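Local coordinates for YfdX protein (Salmonella enterica I, PDB 6A02) that is of uncertain molecular function but probably takes part in the antibiotic stress response and virulence of the typhoid bacterium, at residues A[141-144]-A[145-149]. Residues are numbered along the deposited sequence; the frame is centred on the assembly and turned at random. Where two conformers were deposited one is given.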
ATOM      1  N   LYS A 141       7.374 -23.422   0.272  1.00 11.81           N
ATOM      2  CA  LYS A 141       7.080 -24.114   1.526  1.00 13.75           C
ATOM      3  C   LYS A 141       5.750 -23.664   2.114  1.00 13.42           C
ATOM      4  O   LYS A 141       4.980 -24.489   2.612  1.00 12.80           O
ATOM      5  CB  LYS A 141       8.217 -23.921   2.529  1.00 14.25           C
ATOM      6  CG  LYS A 141       8.021 -24.692   3.835  1.00 17.07           C
ATOM      7  CD  LYS A 141       9.250 -24.581   4.728  1.00 21.41           C
ATOM      8  CE  LYS A 141       9.034 -25.259   6.073  1.00 30.26           C
ATOM      9  NZ  LYS A 141      10.141 -24.938   7.022  1.00 31.25           N
ATOM     10  N   ASP A 142       5.460 -22.360   2.076  1.00 12.38           N
ATOM     11  CA  ASP A 142       4.159 -21.879   2.540  1.00 10.76           C
ATOM     12  C   ASP A 142       3.020 -22.575   1.801  1.00 10.75           C
ATOM     13  O   ASP A 142       2.029 -22.991   2.412  1.00 10.58           O
ATOM     14  CB  ASP A 142       4.037 -20.367   2.334  1.00 10.00           C
ATOM     15  CG  ASP A 142       4.930 -19.542   3.248  1.00 14.99           C
ATOM     16  OD1 ASP A 142       5.432 -20.061   4.270  1.00 16.99           O
ATOM     17  OD2 ASP A 142       5.099 -18.337   2.930  1.00 12.31           O
ATOM     18  N   VAL A 143       3.126 -22.692   0.475  1.00  9.71           N
ATOM     19  CA  VAL A 143       2.030 -23.261  -0.307  1.00 10.45           C
ATOM     20  C   VAL A 143       1.864 -24.742  -0.009  1.00 11.30           C
ATOM     21  O   VAL A 143       0.752 -25.218   0.246  1.00 10.98           O
ATOM     22  CB  VAL A 143       2.238 -23.005  -1.807  1.00 10.44           C
ATOM     23  CG1 VAL A 143       1.143 -23.700  -2.622  1.00 14.20           C
ATOM     24  CG2 VAL A 143       2.215 -21.522  -2.066  1.00 13.52           C
ATOM     25  N   THR A 144       2.966 -25.493  -0.050  1.00 10.88           N
ATOM     26  CA  THR A 144       2.873 -26.930   0.180  1.00 12.33           C
ATOM     27  C   THR A 144       2.379 -27.219   1.587  1.00 11.53           C
ATOM     28  O   THR A 144       1.540 -28.107   1.789  1.00 11.60           O
ATOM     29  CB  THR A 144       4.227 -27.584  -0.066  1.00 15.13           C
ATOM     30  OG1 THR A 144       4.584 -27.416  -1.442  1.00 18.70           O
ATOM     31  CG2 THR A 144       4.151 -29.072   0.250  1.00 16.32           C
ATOM     32  N   THR A 145       2.874 -26.466   2.571  1.00 10.80           N
ATOM     33  CA  THR A 145       2.430 -26.677   3.943  1.00 10.42           C
ATOM     34  C   THR A 145       0.972 -26.271   4.117  1.00 11.39           C
ATOM     35  O   THR A 145       0.213 -26.954   4.812  1.00 11.34           O
ATOM     36  CB  THR A 145       3.348 -25.943   4.925  1.00 11.20           C
ATOM     37  OG1 THR A 145       4.708 -26.322   4.684  1.00 15.65           O
ATOM     38  CG2 THR A 145       2.986 -26.318   6.352  1.00 13.41           C
ATOM     39  N   ALA A 146       0.543 -25.183   3.468  1.00  9.95           N
ATOM     40  CA  ALA A 146      -0.863 -24.798   3.558  1.00  9.98           C
ATOM     41  C   ALA A 146      -1.774 -25.881   2.987  1.00  9.43           C
ATOM     42  O   ALA A 146      -2.835 -26.166   3.556  1.00 10.21           O
ATOM     43  CB  ALA A 146      -1.104 -23.463   2.847  1.00 10.18           C
ATOM     44  N   LEU A 147      -1.385 -26.481   1.855  1.00  9.82           N
ATOM     45  CA  LEU A 147      -2.176 -27.576   1.297  1.00 10.19           C
ATOM     46  C   LEU A 147      -2.252 -28.743   2.272  1.00 11.98           C
ATOM     47  O   LEU A 147      -3.327 -29.329   2.473  1.00 11.35           O
ATOM     48  CB  LEU A 147      -1.588 -28.028  -0.038  1.00 12.38           C
ATOM     49  CG  LEU A 147      -1.993 -27.219  -1.259  1.00 16.33           C
ATOM     50  CD1 LEU A 147      -1.102 -27.591  -2.430  1.00 15.46           C
ATOM     51  CD2 LEU A 147      -3.465 -27.456  -1.581  1.00 14.05           C
ATOM     52  N   SER A 148      -1.126 -29.082   2.907  1.00 11.44           N
ATOM     53  CA  SER A 148      -1.132 -30.154   3.898  1.00 13.09           C
ATOM     54  C   SER A 148      -2.075 -29.834   5.050  1.00 13.53           C
ATOM     55  O   SER A 148      -2.819 -30.704   5.519  1.00 12.95           O
ATOM     56  CB  SER A 148       0.286 -30.378   4.414  1.00 13.35           C
ATOM     57  OG  SER A 148       1.143 -30.839   3.380  0.55 17.46           O
ATOM     58  N   LEU A 149      -2.054 -28.589   5.528  1.00 10.88           N
ATOM     59  CA  LEU A 149      -2.978 -28.190   6.582  1.00 10.53           C
ATOM     60  C   LEU A 149      -4.422 -28.277   6.109  1.00 11.85           C
ATOM     61  O   LEU A 149      -5.309 -28.689   6.869  1.00 12.04           O
ATOM     62  CB  LEU A 149      -2.648 -26.769   7.054  1.00 10.97           C
ATOM     63  CG  LEU A 149      -1.323 -26.648   7.808  1.00 10.74           C
ATOM     64  CD1 LEU A 149      -0.883 -25.190   7.910  1.00 10.69           C
ATOM     65  CD2 LEU A 149      -1.438 -27.263   9.202  1.00 14.51           C
TER
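Thr145 grips the carbonyl of Lys141 twice, one turn back along the helix: its backbone N lies 2.9 Å from Lys141 O, and its hydroxyl OG1 donates a second hydrogen bond of 2.8 Å to Lys141 O. The two donors come in from opposite faces of the carbonyl plane, the hydroxyl tilted 32° out of it. A chi1 of -53° sets OG1 beside the backbone N of Thr145 and turns it back over the preceding turn, the familiar bond of a helical threonine hydroxyl to the i-4 carbonyl. Regular i to i+4 bonds follow, from Ala146 N to Asp142 O (2.9 Å), Leu147 N to Val143 O (3.0 Å) and Ser148 N to Thr144 O (3.1 Å). All belong to helix 136-151, whose Asp142, Thr145 and Leu149 pack on Leu161 of helix 155-167, while Val143 and Leu147 touch helix 40-54, both meeting Glu51. Apolar contact between the turns is light, Val143 CG1 approaching Leu147 CD1 at 4.5 Å. Lys141 and Thr145 lie side by side, pointing the same way, with Lys141 CG 3.8 Å from Thr145 OG1. The extended Lys141 chain carries NZ to a salt bridge with Asp90 of the second subunit, and Thr144 OG1 is hydrogen-bonded to Glu51.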